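Local coordinates for enoyl-CoA hydratase/isomerase family protein (Pseudomonas syringae pv. tomato, PDB 3OT6) that probably acts on acyl-CoA thioesters as a member of the crotonase-like enoyl-CoA hydratase/isomerase family, its exact reaction and substrate not being established, at residues A[62-66]-A[79-84]; A[104-110]-A[126-132]. All coordinates share one frame; numbering follows the deposited sequence.

Contact 1: residues A[62-66]-A[79-84]; sequences GGYDL and LVAQGS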
ATOM      1  N   GLY A  62       0.994   1.263  10.421  1.00 23.86           N
ATOM      2  CA  GLY A  62       2.038   0.523  11.127  1.00 22.82           C
ATOM      3  C   GLY A  62       1.907  -0.952  10.789  1.00 23.93           C
ATOM      4  O   GLY A  62       2.630  -1.769  11.331  1.00 25.03           O
ATOM      5  N   GLY A  63       0.968  -1.311   9.907  1.00 23.95           N
ATOM      6  CA  GLY A  63       0.871  -2.694   9.454  1.00 23.54           C
ATOM      7  C   GLY A  63      -0.395  -3.396   9.920  1.00 23.47           C
ATOM      8  O   GLY A  63      -1.290  -2.735  10.444  1.00 22.44           O
ATOM      9  N   TYR A  64      -0.422  -4.724   9.759  1.00 23.68           N
ATOM     10  CA  TYR A  64      -1.570  -5.547  10.086  1.00 25.57           C
ATOM     11  C   TYR A  64      -1.858  -5.417  11.551  1.00 27.87           C
ATOM     12  O   TYR A  64      -0.931  -5.200  12.367  1.00 26.43           O
ATOM     13  CB  TYR A  64      -1.268  -7.000   9.783  1.00 25.38           C
ATOM     14  CG  TYR A  64      -1.413  -7.428   8.338  1.00 23.72           C
ATOM     15  CD1 TYR A  64      -2.609  -7.241   7.662  1.00 23.26           C
ATOM     16  CD2 TYR A  64      -0.358  -8.048   7.651  1.00 22.46           C
ATOM     17  CE1 TYR A  64      -2.776  -7.647   6.333  1.00 21.36           C
ATOM     18  CE2 TYR A  64      -0.498  -8.450   6.319  1.00 21.40           C
ATOM     19  CZ  TYR A  64      -1.745  -8.259   5.681  1.00 24.34           C
ATOM     20  OH  TYR A  64      -1.950  -8.606   4.359  1.00 28.42           O
ATOM     21  N   ASP A  65      -3.156  -5.479  11.880  1.00 30.23           N
ATOM     22  CA  ASP A  65      -3.622  -5.501  13.272  1.00 31.80           C
ATOM     23  C   ASP A  65      -3.068  -6.744  13.974  1.00 32.90           C
ATOM     24  O   ASP A  65      -3.430  -7.882  13.627  1.00 32.13           O
ATOM     25  CB  ASP A  65      -5.147  -5.573  13.299  1.00 32.39           C
ATOM     26  CG  ASP A  65      -5.724  -5.259  14.678  1.00 35.26           C
ATOM     27  OD1 ASP A  65      -5.077  -5.521  15.709  1.00 38.71           O
ATOM     28  OD2 ASP A  65      -6.837  -4.727  14.736  1.00 38.26           O
ATOM     29  N   LEU A  66      -2.198  -6.528  14.958  1.00 35.43           N
ATOM     30  CA  LEU A  66      -1.476  -7.605  15.670  1.00 37.33           C
ATOM     31  C   LEU A  66      -2.416  -8.410  16.548  1.00 36.93           C
ATOM     32  O   LEU A  66      -2.297  -9.631  16.676  1.00 36.74           O
ATOM     33  CB  LEU A  66      -0.400  -6.973  16.550  1.00 39.18           C
ATOM     34  CG  LEU A  66       1.098  -7.099  16.214  1.00 44.92           C
ATOM     35  CD1 LEU A  66       1.617  -8.329  17.003  1.00 51.99           C
ATOM     36  CD2 LEU A  66       1.483  -7.147  14.666  1.00 48.37           C
ATOM     37  N   LEU A  79      -6.630 -12.914   7.381  1.00 26.63           N
ATOM     38  CA  LEU A  79      -6.255 -11.530   7.352  1.00 25.63           C
ATOM     39  C   LEU A  79      -5.167 -11.284   6.278  1.00 25.76           C
ATOM     40  O   LEU A  79      -5.270 -10.332   5.490  1.00 25.20           O
ATOM     41  CB  LEU A  79      -5.834 -10.988   8.738  1.00 24.67           C
ATOM     42  CG  LEU A  79      -5.362  -9.511   8.831  1.00 23.98           C
ATOM     43  CD1 LEU A  79      -6.414  -8.501   8.379  1.00 22.09           C
ATOM     44  CD2 LEU A  79      -4.892  -9.096  10.235  1.00 23.71           C
ATOM     45  N   VAL A  80      -4.144 -12.133   6.231  1.00 24.73           N
ATOM     46  CA  VAL A  80      -3.066 -11.858   5.310  1.00 22.81           C
ATOM     47  C   VAL A  80      -3.554 -12.136   3.922  1.00 24.04           C
ATOM     48  O   VAL A  80      -3.180 -11.415   2.990  1.00 24.94           O
ATOM     49  CB  VAL A  80      -1.808 -12.682   5.641  1.00 23.10           C
ATOM     50  CG1 VAL A  80      -0.800 -12.781   4.377  1.00 19.13           C
ATOM     51  CG2 VAL A  80      -1.227 -12.165   6.933  1.00 14.59           C
ATOM     52  N   ALA A  81      -4.386 -13.158   3.748  1.00 24.79           N
ATOM     53  CA  ALA A  81      -4.949 -13.421   2.385  1.00 25.00           C
ATOM     54  C   ALA A  81      -5.765 -12.223   1.852  1.00 25.48           C
ATOM     55  O   ALA A  81      -5.677 -11.860   0.635  1.00 26.74           O
ATOM     56  CB  ALA A  81      -5.770 -14.735   2.326  1.00 23.95           C
ATOM     57  N   GLN A  82      -6.502 -11.559   2.743  1.00 25.08           N
ATOM     58  CA  GLN A  82      -7.362 -10.446   2.325  1.00 25.25           C
ATOM     59  C   GLN A  82      -6.478  -9.277   1.998  1.00 25.09           C
ATOM     60  O   GLN A  82      -6.707  -8.537   1.057  1.00 26.26           O
ATOM     61  CB  GLN A  82      -8.271 -10.012   3.448  1.00 25.30           C
ATOM     62  CG  GLN A  82      -9.464 -10.818   3.846  1.00 30.84           C
ATOM     63  CD  GLN A  82     -10.107 -10.083   5.142  1.00 47.84           C
ATOM     64  OE1 GLN A  82      -9.776 -10.458   6.297  1.00 53.23           O
ATOM     65  NE2 GLN A  82     -10.958  -8.990   4.933  1.00 47.26           N
ATOM     66  N   GLY A  83      -5.452  -9.073   2.813  1.00 24.13           N
ATOM     67  CA  GLY A  83      -4.610  -7.936   2.638  1.00 22.18           C
ATOM     68  C   GLY A  83      -3.762  -8.060   1.367  1.00 22.44           C
ATOM     69  O   GLY A  83      -3.521  -7.034   0.678  1.00 21.06           O
ATOM     70  N   SER A  84      -3.252  -9.270   1.097  1.00 20.90           N
ATOM     71  CA  SER A  84      -2.539  -9.546  -0.146  1.00 20.96           C
ATOM     72  C   SER A  84      -3.449  -9.424  -1.389  1.00 22.22           C
ATOM     73  O   SER A  84      -2.992  -8.941  -2.447  1.00 21.04           O
ATOM     74  CB  SER A  84      -1.987 -10.957  -0.111  1.00 20.86           C
ATOM     75  OG  SER A  84      -1.082 -11.047   0.963  1.00 19.05           O
TER
HETATM   76  O   HOH W   1       0.006  -9.280   2.792  1.00 19.11           O
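Tyr64 reaches from the loop 62-66 onto helix 73-91, its ring running along the helix from Leu79 to Gly83, with Leu79 and Val80 as its main partners. The residue contributes 105 Å² of the 231 Å² buried here. With CG anti to the carbonyl carbon (chi1 -81°), the ring is directed at the helix. Leu79 runs alongside in the reverse sense: its CG lies 3.8 Å from Tyr64 CD1, and its CD2 also touches Asp65 O. Val80 crosses the tyrosine at about a right angle, CG2 standing 3.8 Å from Tyr64 CE2. Both aliphatic approaches are oblique to the ring. Gly83, which has no side chain, brings its CA to 3.2 Å from Tyr64 OH, at the ring edge and near its plane. A water in the ring plane links Tyr64 OH (2.6 Å) to Ser84 OG, to which it donates a hydrogen bond (2.8 Å). The contact thus joins the loop after strand 58-59, whose Asp65 is the N-cap of helix 66-71, to helix 73-91 of the crotonase-like fold. Around it, Met69 of helix 66-71 touches Tyr64, Leu79 and Val80, Pro31 and Ile34 of helix 31-46 pack on Leu79, and helix 202-230 meets Ser84 through Ile224.

Contact 2: residues A[104-110]-A[126-132]; sequences HAVAKGA and FSIGLNE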
ATOM      1  N   HIS A 104       5.160   7.609   8.897  1.00 28.15           N
ATOM      2  CA  HIS A 104       5.652   6.220   9.002  1.00 27.21           C
ATOM      3  C   HIS A 104       4.867   5.296   8.081  1.00 26.63           C
ATOM      4  O   HIS A 104       3.641   5.457   7.905  1.00 27.19           O
ATOM      5  CB  HIS A 104       5.432   5.699  10.441  1.00 27.36           C
ATOM      6  CG  HIS A 104       6.233   6.416  11.478  1.00 30.80           C
ATOM      7  ND1 HIS A 104       5.653   7.169  12.471  1.00 34.30           N
ATOM      8  CD2 HIS A 104       7.569   6.502  11.668  1.00 33.07           C
ATOM      9  CE1 HIS A 104       6.597   7.699  13.229  1.00 36.62           C
ATOM     10  NE2 HIS A 104       7.771   7.311  12.759  1.00 37.36           N
ATOM     11  N   ALA A 105       5.524   4.272   7.559  1.00 25.27           N
ATOM     12  CA  ALA A 105       4.827   3.196   6.854  1.00 24.04           C
ATOM     13  C   ALA A 105       5.600   1.888   7.092  1.00 23.87           C
ATOM     14  O   ALA A 105       6.739   1.731   6.637  1.00 24.24           O
ATOM     15  CB  ALA A 105       4.717   3.538   5.351  1.00 23.26           C
ATOM     16  N   VAL A 106       5.028   0.960   7.857  1.00 23.36           N
ATOM     17  CA  VAL A 106       5.813  -0.176   8.364  1.00 21.71           C
ATOM     18  C   VAL A 106       5.037  -1.422   8.030  1.00 21.53           C
ATOM     19  O   VAL A 106       3.802  -1.436   8.151  1.00 21.47           O
ATOM     20  CB  VAL A 106       6.004  -0.085   9.882  1.00 22.37           C
ATOM     21  CG1 VAL A 106       6.735  -1.335  10.462  1.00 23.13           C
ATOM     22  CG2 VAL A 106       6.763   1.199  10.284  1.00 24.02           C
ATOM     23  N   ALA A 107       5.755  -2.460   7.587  1.00 20.76           N
ATOM     24  CA  ALA A 107       5.206  -3.822   7.356  1.00 20.34           C
ATOM     25  C   ALA A 107       4.089  -3.656   6.299  1.00 20.76           C
ATOM     26  O   ALA A 107       4.359  -2.979   5.303  1.00 21.38           O
ATOM     27  CB  ALA A 107       4.733  -4.479   8.669  1.00 17.31           C
ATOM     28  N   LYS A 108       2.872  -4.208   6.500  1.00 20.75           N
ATOM     29  CA  LYS A 108       1.776  -4.057   5.518  1.00 20.39           C
ATOM     30  C   LYS A 108       1.595  -2.577   5.162  1.00 19.73           C
ATOM     31  O   LYS A 108       1.328  -2.250   4.005  1.00 19.79           O
ATOM     32  CB  LYS A 108       0.444  -4.695   5.982  1.00 20.72           C
ATOM     33  CG  LYS A 108      -0.692  -4.710   4.920  1.00 21.56           C
ATOM     34  CD  LYS A 108      -0.400  -5.729   3.766  1.00 24.90           C
ATOM     35  CE  LYS A 108      -1.324  -5.596   2.485  1.00 21.78           C
ATOM     36  NZ  LYS A 108      -0.660  -6.508   1.379  1.00 23.96           N
ATOM     37  N   GLY A 109       1.772  -1.673   6.105  1.00 18.16           N
ATOM     38  CA  GLY A 109       1.675  -0.272   5.715  1.00 18.71           C
ATOM     39  C   GLY A 109       2.708   0.068   4.626  1.00 19.45           C
ATOM     40  O   GLY A 109       2.449   0.874   3.727  1.00 19.43           O
ATOM     41  N   ALA A 110       3.901  -0.504   4.695  1.00 18.60           N
ATOM     42  CA  ALA A 110       4.836  -0.225   3.617  1.00 19.70           C
ATOM     43  C   ALA A 110       4.487  -1.054   2.341  1.00 20.03           C
ATOM     44  O   ALA A 110       4.847  -0.637   1.224  1.00 20.72           O
ATOM     45  CB  ALA A 110       6.307  -0.429   4.049  1.00 18.19           C
ATOM     46  N   PHE A 126      10.614   9.862  10.255  1.00 32.81           N
ATOM     47  CA  PHE A 126       9.662   8.762  10.022  1.00 29.38           C
ATOM     48  C   PHE A 126      10.390   7.515   9.650  1.00 28.47           C
ATOM     49  O   PHE A 126      11.525   7.590   9.211  1.00 29.27           O
ATOM     50  CB  PHE A 126       8.660   9.171   8.989  1.00 28.88           C
ATOM     51  CG  PHE A 126       7.884  10.410   9.369  1.00 27.72           C
ATOM     52  CD1 PHE A 126       6.978  10.380  10.435  1.00 28.22           C
ATOM     53  CD2 PHE A 126       8.065  11.595   8.671  1.00 26.56           C
ATOM     54  CE1 PHE A 126       6.258  11.496  10.792  1.00 27.24           C
ATOM     55  CE2 PHE A 126       7.338  12.741   9.005  1.00 27.27           C
ATOM     56  CZ  PHE A 126       6.416  12.697  10.061  1.00 25.79           C
ATOM     57  N   SER A 127       9.795   6.365   9.909  1.00 26.42           N
ATOM     58  CA  SER A 127      10.379   5.119   9.448  1.00 26.16           C
ATOM     59  C   SER A 127       9.503   4.513   8.370  1.00 24.59           C
ATOM     60  O   SER A 127       8.257   4.389   8.555  1.00 25.13           O
ATOM     61  CB  SER A 127      10.461   4.093  10.589  1.00 26.16           C
ATOM     62  OG  SER A 127      11.243   4.678  11.596  1.00 31.92           O
ATOM     63  N   ILE A 128      10.133   4.070   7.292  1.00 21.42           N
ATOM     64  CA  ILE A 128       9.410   3.308   6.316  1.00 19.65           C
ATOM     65  C   ILE A 128      10.161   2.010   6.090  1.00 20.11           C
ATOM     66  O   ILE A 128      11.390   2.031   5.795  1.00 20.48           O
ATOM     67  CB  ILE A 128       9.338   4.070   5.018  1.00 20.10           C
ATOM     68  CG1 ILE A 128       8.491   5.337   5.179  1.00 16.94           C
ATOM     69  CG2 ILE A 128       8.870   3.145   3.921  1.00 19.62           C
ATOM     70  CD1 ILE A 128       8.690   6.279   4.073  1.00 17.59           C
ATOM     71  N   GLY A 129       9.481   0.871   6.233  1.00 19.07           N
ATOM     72  CA  GLY A 129      10.173  -0.365   5.982  1.00 18.73           C
ATOM     73  C   GLY A 129       9.385  -1.552   6.417  1.00 19.29           C
ATOM     74  O   GLY A 129       8.264  -1.404   6.838  1.00 18.78           O
ATOM     75  N   LEU A 130      10.030  -2.718   6.369  1.00 19.33           N
ATOM     76  CA  LEU A 130       9.422  -3.982   6.551  1.00 20.38           C
ATOM     77  C   LEU A 130      10.075  -4.626   7.779  1.00 22.42           C
ATOM     78  O   LEU A 130      11.180  -5.196   7.704  1.00 21.40           O
ATOM     79  CB  LEU A 130       9.654  -4.848   5.291  1.00 19.53           C
ATOM     80  CG  LEU A 130       9.043  -4.282   4.011  1.00 20.21           C
ATOM     81  CD1 LEU A 130       9.373  -5.203   2.809  1.00 17.91           C
ATOM     82  CD2 LEU A 130       7.505  -4.050   4.148  1.00 16.93           C
ATOM     83  N   ASN A 131       9.404  -4.551   8.926  1.00 24.40           N
ATOM     84  CA  ASN A 131      10.124  -4.917  10.125  1.00 26.86           C
ATOM     85  C   ASN A 131       9.846  -6.331  10.539  1.00 27.95           C
ATOM     86  O   ASN A 131      10.232  -6.740  11.622  1.00 29.36           O
ATOM     87  CB  ASN A 131       9.855  -3.926  11.250  1.00 27.02           C
ATOM     88  CG  ASN A 131       8.424  -3.964  11.725  1.00 29.66           C
ATOM     89  OD1 ASN A 131       7.530  -4.480  11.068  1.00 32.05           O
ATOM     90  ND2 ASN A 131       8.206  -3.418  12.867  1.00 29.75           N
ATOM     91  N   GLU A 132       9.185  -7.095   9.677  1.00 28.97           N
ATOM     92  CA  GLU A 132       8.663  -8.348  10.142  1.00 29.38           C
ATOM     93  C   GLU A 132       9.742  -9.297  10.658  1.00 28.84           C
ATOM     94  O   GLU A 132       9.499 -10.059  11.613  1.00 29.20           O
ATOM     95  CB  GLU A 132       7.584  -9.023   9.214  1.00 30.06           C
ATOM     96  CG  GLU A 132       7.431  -8.659   7.778  1.00 31.44           C
ATOM     97  CD  GLU A 132       6.818  -7.269   7.475  1.00 33.49           C
ATOM     98  OE1 GLU A 132       5.664  -7.173   7.026  1.00 30.48           O
ATOM     99  OE2 GLU A 132       7.524  -6.256   7.618  1.00 35.43           O
TER
HETATM  100  O   HOH W   2      11.105   7.062  13.121  1.00 33.13           O
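Between Ala105 and Ser127, and onward to Ala107 and Gly129, backbone hydrogen bonds join the segments as neighbouring parallel strands in a mixed sheet of the crotonase-like fold. Ala105 N donates to Ser127 O (2.9 Å), Gly129 N to Ala105 O (2.9 Å) and Ala107 N, at the N-cap of helix 108-113, to Gly129 O (2.8 Å). CA-H...O contacts reinforce this ladder; Val106 CA, for example, lies 3.1 Å from Gly129 O. A water bonded to Ser127 OG reaches His104 NE2 weakly. The aromatic contact sits at the start: Phe126 points its edge at the His104 face, with planes at 82° and CD1 over the ring centre, 3.8 Å above the imidazole plane. Apolar contacts gather where helix 108-113 begins: Ala110 CB packs against Leu130 CD2 (3.8 Å) and more distantly on Ile128 CG2. On the Val106 face, the Asn131 amide crosses the valine, Asn131 OD1 coming to 3.3 Å from Val106 CG1. Glu132, its chain bent at chi2, brings OE1 to 3.3 Å from Ala107 CB. The direct hydrogen bonds between the segments are therefore all main-chain, which fixes the strand register, while side chains add ring and van der Waals contacts, including those of the carboxylate of the buried Glu132.

Overall arrangement
Contact 1 precedes contact 2 along the chain, both inside the enoyl-CoA hydratase/isomerase domain, and their centres lie 13 Å apart. A four-stranded mixed beta-sheet connects them: strand 58-59, which leads into loop 62-66, pairs in parallel with 103-106, which in turn pairs with 128-129. Val106 is also backbone-bonded to Ser61, just ahead of that loop. Lys108, at the start of helix 108-113, bridges the two directly: its NZ makes a weak hydrogen bond of 3.0 Å to Gly83 O, and its CD lies 3.3 Å from Tyr64 OH. A methylpentanediol, probably from the crystallisation liquor, is bound about 4 Å from the side chain of Val80, and one likewise from that of Glu132, consistent with a pocket beside both contacts.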